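Local coordinates for De novo designed protein Foldit4 (Synthetic construct, PDB 6WI5) that is of no known natural function but, as a de novo designed single chain, folds into a small ferredoxin-like alpha/beta sandwich, at residues R8-R13 with E47-V52; S34-V39 with R53-D58; V4-I9 with E83-T88. One frame throughout, in Å; residues are numbered along the deposited sequence.

Contact 1 of 3, residues R8-R13 with E47-V52; sequences RIRVQR and EVEVHV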
loop_
_atom_site.group_PDB
_atom_site.type_symbol
_atom_site.label_atom_id
_atom_site.label_comp_id
_atom_site.label_asym_id
_atom_site.label_seq_id
_atom_site.Cartn_x
_atom_site.Cartn_y
_atom_site.Cartn_z
ATOM N N ARG A 8 4.663 2.541 2.993
ATOM C CA ARG A 8 4.402 3.327 4.193
ATOM C C ARG A 8 3.782 4.653 3.775
ATOM O O ARG A 8 4.370 5.389 2.977
ATOM C CB ARG A 8 5.684 3.563 4.988
ATOM C CG ARG A 8 5.475 4.344 6.277
ATOM C CD ARG A 8 6.804 4.717 6.912
ATOM N NE ARG A 8 7.567 5.636 6.071
ATOM C CZ ARG A 8 8.804 6.039 6.336
ATOM N NH1 ARG A 8 9.428 5.599 7.421
ATOM N NH2 ARG A 8 9.422 6.878 5.517
ATOM N N ILE A 9 2.603 4.953 4.313
ATOM C CA ILE A 9 1.847 6.144 3.948
ATOM C C ILE A 9 1.657 6.991 5.197
ATOM O O ILE A 9 1.087 6.522 6.190
ATOM C CB ILE A 9 0.490 5.784 3.325
ATOM C CG1 ILE A 9 0.675 4.749 2.216
ATOM C CG2 ILE A 9 -0.200 7.035 2.793
ATOM C CD1 ILE A 9 -0.429 3.727 2.158
ATOM N N ARG A 10 2.127 8.234 5.147
ATOM C CA ARG A 10 1.917 9.189 6.231
ATOM C C ARG A 10 0.612 9.932 5.973
ATOM O O ARG A 10 0.497 10.681 4.997
ATOM C CB ARG A 10 3.093 10.156 6.342
ATOM C CG ARG A 10 4.282 9.597 7.105
ATOM C CD ARG A 10 5.403 10.618 7.216
ATOM N NE ARG A 10 5.932 10.701 8.575
ATOM C CZ ARG A 10 5.521 11.582 9.482
ATOM N NH1 ARG A 10 6.055 11.589 10.695
ATOM N NH2 ARG A 10 4.575 12.460 9.174
ATOM N N VAL A 11 -0.370 9.723 6.845
ATOM C CA VAL A 11 -1.690 10.330 6.712
ATOM C C VAL A 11 -1.774 11.525 7.649
ATOM O O VAL A 11 -1.324 11.461 8.801
ATOM C CB VAL A 11 -2.804 9.309 7.011
ATOM C CG1 VAL A 11 -4.166 9.888 6.661
ATOM C CG2 VAL A 11 -2.555 8.017 6.247
ATOM N N GLN A 12 -2.351 12.622 7.155
ATOM C CA GLN A 12 -2.427 13.848 7.944
ATOM C C GLN A 12 -3.327 13.664 9.162
ATOM O O GLN A 12 -2.892 13.849 10.304
ATOM C CB GLN A 12 -2.926 15.001 7.070
ATOM N N ARG A 13 -4.584 13.298 8.937
ATOM C CA ARG A 13 -5.557 13.133 10.006
ATOM C C ARG A 13 -6.105 11.713 9.998
ATOM O O ARG A 13 -6.303 11.118 8.933
ATOM C CB ARG A 13 -6.695 14.153 9.869
ATOM C CG ARG A 13 -6.340 15.532 10.414
ATOM C CD ARG A 13 -7.122 16.650 9.737
ATOM N NE ARG A 13 -8.564 16.415 9.737
ATOM C CZ ARG A 13 -9.261 16.058 8.663
ATOM N NH1 ARG A 13 -8.649 15.897 7.497
ATOM N NH2 ARG A 13 -10.570 15.866 8.753
ATOM N N GLU A 47 -0.244 11.615 14.666
ATOM C CA GLU A 47 -0.035 11.296 13.263
ATOM C C GLU A 47 -0.206 9.798 13.046
ATOM O O GLU A 47 0.090 8.991 13.930
ATOM C CB GLU A 47 1.355 11.740 12.795
ATOM N N VAL A 48 -0.682 9.432 11.859
ATOM C CA VAL A 48 -0.987 8.046 11.526
ATOM C C VAL A 48 -0.127 7.620 10.344
ATOM O O VAL A 48 -0.029 8.344 9.346
ATOM C CB VAL A 48 -2.479 7.854 11.200
ATOM C CG1 VAL A 48 -2.755 6.402 10.868
ATOM C CG2 VAL A 48 -3.342 8.316 12.362
ATOM N N GLU A 49 0.490 6.447 10.461
ATOM C CA GLU A 49 1.191 5.800 9.360
ATOM C C GLU A 49 0.457 4.518 8.991
ATOM O O GLU A 49 0.153 3.699 9.864
ATOM C CB GLU A 49 2.640 5.478 9.730
ATOM C CG GLU A 49 3.590 6.660 9.692
ATOM C CD GLU A 49 5.035 6.236 9.871
ATOM O OE1 GLU A 49 5.271 5.049 10.182
ATOM O OE2 GLU A 49 5.933 7.086 9.697
ATOM N N VAL A 50 0.173 4.350 7.702
ATOM C CA VAL A 50 -0.438 3.131 7.183
ATOM C C VAL A 50 0.644 2.312 6.496
ATOM O O VAL A 50 1.309 2.799 5.573
ATOM C CB VAL A 50 -1.587 3.448 6.211
ATOM C CG1 VAL A 50 -2.176 2.160 5.655
ATOM C CG2 VAL A 50 -2.659 4.274 6.908
ATOM N N HIS A 51 0.826 1.076 6.948
ATOM C CA HIS A 51 1.834 0.173 6.405
ATOM C C HIS A 51 1.134 -0.947 5.651
ATOM O O HIS A 51 0.294 -1.652 6.219
ATOM C CB HIS A 51 2.718 -0.396 7.515
ATOM C CG HIS A 51 3.584 0.628 8.182
ATOM N ND1 HIS A 51 4.955 0.645 8.047
ATOM C CD2 HIS A 51 3.270 1.674 8.982
ATOM C CE1 HIS A 51 5.450 1.656 8.740
ATOM N NE2 HIS A 51 4.450 2.295 9.316
ATOM N N VAL A 52 1.481 -1.106 4.376
ATOM C CA VAL A 52 0.917 -2.142 3.518
ATOM C C VAL A 52 2.057 -3.035 3.055
ATOM O O VAL A 52 3.023 -2.552 2.450
ATOM C CB VAL A 52 0.173 -1.547 2.313
ATOM C CG1 VAL A 52 -0.500 -2.649 1.509
ATOM C CG2 VAL A 52 -0.841 -0.508 2.767
#

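Contact 2 of 3, residues S34-V39 with R53-D58; sequences SVEVHV and RIRHDD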
loop_
_atom_site.group_PDB
_atom_site.type_symbol
_atom_site.label_atom_id
_atom_site.label_comp_id
_atom_site.label_asym_id
_atom_site.label_seq_id
_atom_site.Cartn_x
_atom_site.Cartn_y
_atom_site.Cartn_z
ATOM N N SER A 34 -4.796 -14.184 -5.537
ATOM C CA SER A 34 -3.564 -14.835 -5.114
ATOM C C SER A 34 -2.595 -13.878 -4.433
ATOM O O SER A 34 -1.596 -14.332 -3.866
ATOM C CB SER A 34 -2.878 -15.487 -6.317
ATOM O OG SER A 34 -2.562 -14.521 -7.306
ATOM N N VAL A 35 -2.869 -12.578 -4.471
ATOM C CA VAL A 35 -1.977 -11.584 -3.888
ATOM C C VAL A 35 -2.176 -11.550 -2.379
ATOM O O VAL A 35 -3.296 -11.362 -1.890
ATOM C CB VAL A 35 -2.225 -10.204 -4.514
ATOM C CG1 VAL A 35 -1.446 -9.138 -3.770
ATOM C CG2 VAL A 35 -1.844 -10.213 -5.988
ATOM N N GLU A 36 -1.088 -11.730 -1.638
ATOM C CA GLU A 36 -1.112 -11.673 -0.182
ATOM C C GLU A 36 -0.881 -10.236 0.270
ATOM O O GLU A 36 0.071 -9.587 -0.173
ATOM C CB GLU A 36 -0.045 -12.603 0.398
ATOM C CG GLU A 36 -0.008 -12.686 1.910
ATOM C CD GLU A 36 1.014 -13.696 2.398
ATOM O OE1 GLU A 36 1.558 -14.445 1.558
ATOM O OE2 GLU A 36 1.275 -13.742 3.618
ATOM N N VAL A 37 -1.756 -9.737 1.141
ATOM C CA VAL A 37 -1.687 -8.351 1.592
ATOM C C VAL A 37 -1.939 -8.300 3.095
ATOM O O VAL A 37 -2.788 -9.025 3.622
ATOM C CB VAL A 37 -2.687 -7.454 0.825
ATOM C CG1 VAL A 37 -4.127 -7.896 1.073
ATOM C CG2 VAL A 37 -2.493 -5.993 1.200
ATOM N N HIS A 38 -1.178 -7.451 3.784
ATOM C CA HIS A 38 -1.369 -7.172 5.199
ATOM C C HIS A 38 -1.288 -5.669 5.416
ATOM O O HIS A 38 -0.422 -4.999 4.844
ATOM C CB HIS A 38 -0.323 -7.883 6.073
ATOM C CG HIS A 38 -0.383 -9.378 6.002
ATOM N ND1 HIS A 38 0.285 -10.105 5.041
ATOM C CD2 HIS A 38 -1.030 -10.282 6.775
ATOM C CE1 HIS A 38 0.053 -11.393 5.225
ATOM N NE2 HIS A 38 -0.743 -11.527 6.271
ATOM N N VAL A 39 -2.190 -5.142 6.240
ATOM C CA VAL A 39 -2.286 -3.712 6.499
ATOM C C VAL A 39 -2.122 -3.470 7.992
ATOM O O VAL A 39 -2.712 -4.181 8.814
ATOM C CB VAL A 39 -3.626 -3.136 5.994
ATOM C CG1 VAL A 39 -3.724 -1.653 6.309
ATOM C CG2 VAL A 39 -3.776 -3.375 4.500
ATOM N N ARG A 53 1.949 -4.331 3.332
ATOM C CA ARG A 53 2.914 -5.316 2.864
ATOM C C ARG A 53 2.233 -6.262 1.886
ATOM O O ARG A 53 1.174 -6.823 2.192
ATOM C CB ARG A 53 3.524 -6.098 4.028
ATOM C CG ARG A 53 4.648 -7.026 3.603
ATOM C CD ARG A 53 5.329 -7.673 4.796
ATOM N NE ARG A 53 4.399 -8.463 5.595
ATOM C CZ ARG A 53 4.048 -9.713 5.313
ATOM N NH1 ARG A 53 4.545 -10.316 4.242
ATOM N NH2 ARG A 53 3.197 -10.359 6.098
ATOM N N ILE A 54 2.838 -6.432 0.715
ATOM C CA ILE A 54 2.281 -7.240 -0.364
ATOM C C ILE A 54 3.333 -8.247 -0.804
ATOM O O ILE A 54 4.489 -7.878 -1.039
ATOM C CB ILE A 54 1.836 -6.367 -1.554
ATOM C CG1 ILE A 54 0.730 -5.403 -1.128
ATOM C CG2 ILE A 54 1.363 -7.233 -2.705
ATOM C CD1 ILE A 54 0.313 -4.438 -2.214
ATOM N N ARG A 55 2.935 -9.512 -0.914
ATOM C CA ARG A 55 3.819 -10.583 -1.352
ATOM C C ARG A 55 3.222 -11.263 -2.577
ATOM O O ARG A 55 2.023 -11.559 -2.603
ATOM C CB ARG A 55 4.045 -11.611 -0.238
ATOM C CG ARG A 55 4.885 -11.116 0.928
ATOM C CD ARG A 55 5.663 -12.270 1.548
ATOM N NE ARG A 55 4.787 -13.364 1.956
ATOM C CZ ARG A 55 4.641 -13.779 3.210
ATOM N NH1 ARG A 55 5.327 -13.202 4.186
ATOM N NH2 ARG A 55 3.816 -14.780 3.487
ATOM N N HIS A 56 4.059 -11.509 -3.584
ATOM C CA HIS A 56 3.615 -12.182 -4.798
ATOM C C HIS A 56 4.830 -12.740 -5.524
ATOM O O HIS A 56 5.966 -12.312 -5.298
ATOM C CB HIS A 56 2.829 -11.237 -5.712
ATOM C CG HIS A 56 1.954 -11.943 -6.703
ATOM N ND1 HIS A 56 2.205 -11.934 -8.056
ATOM C CD2 HIS A 56 0.831 -12.679 -6.529
ATOM C CE1 HIS A 56 1.270 -12.635 -8.678
ATOM N NE2 HIS A 56 0.427 -13.096 -7.775
ATOM N N ASP A 57 4.568 -13.702 -6.411
ATOM C CA ASP A 57 5.627 -14.341 -7.183
ATOM C C ASP A 57 5.947 -13.609 -8.481
ATOM O O ASP A 57 7.091 -13.673 -8.950
ATOM C CB ASP A 57 5.248 -15.792 -7.501
ATOM C CG ASP A 57 4.974 -16.615 -6.254
ATOM O OD1 ASP A 57 3.804 -16.988 -6.028
ATOM O OD2 ASP A 57 5.928 -16.878 -5.494
ATOM N N ASP A 58 4.972 -12.917 -9.071
ATOM C CA ASP A 58 5.129 -12.273 -10.373
ATOM C C ASP A 58 5.475 -10.801 -10.169
ATOM O O ASP A 58 4.661 -10.031 -9.649
ATOM C CB ASP A 58 3.858 -12.430 -11.205
ATOM C CG ASP A 58 3.968 -11.774 -12.570
ATOM O OD1 ASP A 58 4.911 -12.108 -13.318
ATOM O OD2 ASP A 58 3.102 -10.938 -12.897
HETATM O O HOH W 1 1.823 -9.814 3.029
#

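Contact 3 of 3, residues V4-I9 with E83-T88; sequences VVEIRI and EVRTTT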
loop_
_atom_site.group_PDB
_atom_site.type_symbol
_atom_site.label_atom_id
_atom_site.label_comp_id
_atom_site.label_asym_id
_atom_site.label_seq_id
_atom_site.Cartn_x
_atom_site.Cartn_y
_atom_site.Cartn_z
ATOM N N VAL A 4 8.491 -8.947 -2.400
ATOM C CA VAL A 4 7.850 -8.341 -1.240
ATOM C C VAL A 4 7.943 -6.830 -1.382
ATOM O O VAL A 4 9.035 -6.289 -1.591
ATOM C CB VAL A 4 8.493 -8.804 0.079
ATOM C CG1 VAL A 4 7.808 -8.137 1.263
ATOM C CG2 VAL A 4 8.430 -10.317 0.202
ATOM N N VAL A 5 6.804 -6.153 -1.273
ATOM C CA VAL A 5 6.739 -4.698 -1.340
ATOM C C VAL A 5 6.105 -4.188 -0.057
ATOM O O VAL A 5 5.049 -4.680 0.359
ATOM C CB VAL A 5 5.949 -4.213 -2.568
ATOM C CG1 VAL A 5 5.798 -2.698 -2.533
ATOM C CG2 VAL A 5 6.647 -4.643 -3.835
ATOM N N GLU A 6 6.751 -3.210 0.569
ATOM C CA GLU A 6 6.246 -2.571 1.775
ATOM C C GLU A 6 6.014 -1.098 1.482
ATOM O O GLU A 6 6.934 -0.393 1.059
ATOM C CB GLU A 6 7.225 -2.742 2.937
ATOM C CG GLU A 6 7.688 -4.174 3.136
ATOM C CD GLU A 6 8.896 -4.272 4.044
ATOM O OE1 GLU A 6 8.728 -4.168 5.276
ATOM O OE2 GLU A 6 10.018 -4.438 3.519
ATOM N N ILE A 7 4.784 -0.641 1.696
ATOM C CA ILE A 7 4.385 0.730 1.406
ATOM C C ILE A 7 4.024 1.409 2.718
ATOM O O ILE A 7 3.181 0.906 3.469
ATOM C CB ILE A 7 3.204 0.780 0.421
ATOM C CG1 ILE A 7 3.519 -0.036 -0.833
ATOM C CG2 ILE A 7 2.879 2.219 0.051
ATOM C CD1 ILE A 7 2.376 -0.097 -1.819
ATOM N N ARG A 8 4.663 2.541 2.993
ATOM C CA ARG A 8 4.402 3.327 4.193
ATOM C C ARG A 8 3.782 4.653 3.775
ATOM O O ARG A 8 4.370 5.389 2.977
ATOM C CB ARG A 8 5.684 3.563 4.988
ATOM C CG ARG A 8 5.475 4.344 6.277
ATOM C CD ARG A 8 6.804 4.717 6.912
ATOM N NE ARG A 8 7.567 5.636 6.071
ATOM C CZ ARG A 8 8.804 6.039 6.336
ATOM N NH1 ARG A 8 9.428 5.599 7.421
ATOM N NH2 ARG A 8 9.422 6.878 5.517
ATOM N N ILE A 9 2.603 4.953 4.313
ATOM C CA ILE A 9 1.847 6.144 3.948
ATOM C C ILE A 9 1.657 6.991 5.197
ATOM O O ILE A 9 1.087 6.522 6.190
ATOM C CB ILE A 9 0.490 5.784 3.325
ATOM C CG1 ILE A 9 0.675 4.749 2.216
ATOM C CG2 ILE A 9 -0.200 7.035 2.793
ATOM C CD1 ILE A 9 -0.429 3.727 2.158
ATOM N N GLU A 83 6.468 5.983 1.077
ATOM C CA GLU A 83 7.766 5.342 0.915
ATOM C C GLU A 83 7.534 3.893 0.514
ATOM O O GLU A 83 6.725 3.198 1.137
ATOM C CB GLU A 83 8.592 5.411 2.203
ATOM C CG GLU A 83 10.031 4.935 2.040
ATOM C CD GLU A 83 10.794 4.897 3.352
ATOM O OE1 GLU A 83 10.411 4.108 4.243
ATOM O OE2 GLU A 83 11.773 5.660 3.494
ATOM N N VAL A 84 8.235 3.443 -0.523
ATOM C CA VAL A 84 8.054 2.107 -1.079
ATOM C C VAL A 84 9.367 1.349 -0.953
ATOM O O VAL A 84 10.417 1.842 -1.379
ATOM C CB VAL A 84 7.596 2.160 -2.547
ATOM C CG1 VAL A 84 7.438 0.753 -3.105
ATOM C CG2 VAL A 84 6.293 2.937 -2.666
ATOM N N ARG A 85 9.300 0.150 -0.378
ATOM C CA ARG A 85 10.462 -0.718 -0.227
ATOM C C ARG A 85 10.149 -2.051 -0.889
ATOM O O ARG A 85 9.178 -2.717 -0.516
ATOM C CB ARG A 85 10.819 -0.915 1.248
ATOM C CG ARG A 85 12.157 -1.595 1.463
ATOM C CD ARG A 85 12.631 -1.452 2.898
ATOM N NE ARG A 85 11.840 -2.254 3.825
ATOM C CZ ARG A 85 12.094 -2.355 5.126
ATOM N NH1 ARG A 85 11.324 -3.109 5.899
ATOM N NH2 ARG A 85 13.121 -1.703 5.655
ATOM N N THR A 86 10.965 -2.434 -1.867
ATOM C CA THR A 86 10.752 -3.643 -2.652
ATOM C C THR A 86 11.935 -4.581 -2.463
ATOM O O THR A 86 13.085 -4.171 -2.639
ATOM C CB THR A 86 10.579 -3.313 -4.137
ATOM O OG1 THR A 86 9.513 -2.370 -4.297
ATOM C CG2 THR A 86 10.263 -4.574 -4.927
ATOM N N THR A 87 11.653 -5.834 -2.116
ATOM C CA THR A 87 12.688 -6.825 -1.855
ATOM C C THR A 87 12.554 -7.971 -2.847
ATOM O O THR A 87 11.480 -8.570 -2.967
ATOM C CB THR A 87 12.598 -7.358 -0.423
ATOM O OG1 THR A 87 12.670 -6.266 0.502
ATOM C CG2 THR A 87 13.735 -8.334 -0.142
ATOM N N THR A 88 13.641 -8.271 -3.554
ATOM C CA THR A 88 13.670 -9.350 -4.530
ATOM C C THR A 88 14.900 -10.219 -4.303
ATOM O O THR A 88 15.911 -9.763 -3.760
ATOM C CB THR A 88 13.683 -8.818 -5.975
ATOM O OG1 THR A 88 14.875 -8.053 -6.193
ATOM C CG2 THR A 88 12.465 -7.942 -6.247
HETATM O O HOH W 2 10.451 -5.048 0.966
#

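Contact 1 of 3, residues R8-R13 with E47-V52
Arg8 and His51 face each other as an antiparallel non-hydrogen-bonded pair, and their side chains run side by side in the same direction. The Arg8 chain leaves with CG anti to the backbone N (chi1 -178°), and this CG sits over one face of the His51 ring, shifted toward the rim, in a CH-pi contact 4.0 Å from the ring centroid. Further out the guanidinium stands nearly perpendicular to the imidazole. Glu49 crosses Arg8 obliquely, its OE1 3.6 Å from Arg8 CD, while within its own strand OE1 accepts a bond from His51 NE2 at 3.0 Å, on the anti side and out of the carboxylate plane. Arg44 pairs with the same oxygen. The other oxygen, OE2, forms a long salt bridge to Arg10 NE at 3.8 Å; it lies well outside the guanidinium plane, so this is attraction of charge without a directed N-H.

The two segments run antiparallel, 157° between their directions, as the central strands of a ferredoxin-like sheet. On the face away from Arg8, Glu49 and His51, helix 17-31 packs on Ile9, Val11 and Val48. Here Val11 CG2 rests 3.8 Å from Val50 CG2, and Ile9 CD1 reaches Val50 CG1 and Val52 CG2. Two backbone bonds join Ile9 N to Val50 O and Val50 N to Ile9 O, both 2.8 Å. Val11 N likewise reaches Val48 O, but the return bond is missing: Val11 O lies 3.4 Å from Val48 O, acceptor against acceptor, and Val48 N is buried with no partner in the model.

Contact 2 of 3, residues S34-V39 with R53-D58
The His38 and Arg53 side chains run alongside each other, ring and guanidinium planes 17° apart, with Arg53 NH2 over one face of the imidazole, 3.1 Å from His38 ND1 but poorly angled for a hydrogen bond. At the ring edge, in plane, lie Glu36 OE2 and a water that comes close to His38 ND1, sits above a face of the Arg53 guanidinium and donates to Arg53 O. Glu36, with CG anti to the backbone N (chi1 -177°), places OE2 over one face of the Arg55 guanidinium, 83° between planes, and 2.7 Å from Arg55 NH2 in a salt bridge. Ser34 OG meets His56 NE2 at the ring edge in a weak hydrogen bond, its stronger partner being Ser32.

In this beta hairpin Glu36 with Arg55 and His38 with Arg53 each exchange two backbone hydrogen bonds. On the Val37 and Ile54 face, Val37 CG2 lies alongside Ile54 CG1, and Val35, just ahead of the strand, brings CG1 to 3.6 Å from Ile54 CG2. A leucine in place of Arg55 would probably cost Glu36 its salt bridge, leaving the more distant charge of Arg53. Arg53 NH1 and Arg55 NH1 approach to 3.0 Å, a repulsion the Glu36 carboxylate probably offsets.

Contact 3 of 3, residues V4-I9 with E83-T88
Glu6 and Arg85 form a two-pronged salt bridge across the hydrogen-bonded pair they occupy. Arg85 grips side-on: NH1 donates to Glu6 OE1 on its syn side at 2.9 Å, and NE donates to Glu6 OE2, also at 2.9 Å, meeting that oxygen from above the carboxylate plane. Glu6 CG stands beside the backbone N (chi1 -50°), and from there the chain extends alongside Arg85. The two flat groups are tilted by 46°, though both bonds stay close to the guanidinium plane. This is the edge pairing of a ferredoxin-like sheet, where strand 81-87 closes one side against the central strand 3-11.

A second pair, Arg8 with Glu83, works differently. Its guanidinium and carboxylate are stacked, with Glu83 OE1 over the centre of the Arg8 guanidinium and 3.2 Å from Arg8 NH2, so charge alone draws them together and no N-H is aimed at the oxygen. A water lies between Glu6 OE2 (2.7 Å) and Thr87 OG1 (2.6 Å), also near Val4 O, and may bridge them. Beneath, Val4 with Thr87, Glu6 with Arg85 and Arg8 with Glu83 each exchange two backbone hydrogen bonds.

Val5 and Ile7 occupy the other face, where Ile62 and Val66 of helix 59-76 pack on Val5 and Ile69 on Ile7. Val5 CG1 touches Val84 CG1 at 3.9 Å. Its other branch lies alongside Thr86, with Val5 CG2 3.7 Å from Thr86 OG1.

In the fold
Together the three contacts join all four strands of one sheet, in the order 36-44, 47-56, 3-11, 81-87. Contact 1 joins the two central strands, contact 2 adds one outer strand and contact 3 the other. Contacts 1 and 3 share Arg8 and Ile9, their centres about 14 Å apart, and probable hydrogen bonds carry the sheet on: Val52 O to Ile7 N at 2.7 Å, and Ile54 N to Val5 O at 2.8 Å between contacts 2 and 3, whose centres lie about 11 Å apart. Contacts 1 and 2, about 19 Å apart centre to centre, still meet where Val52 CG1 packs 3.9 Å from Val37 CG2.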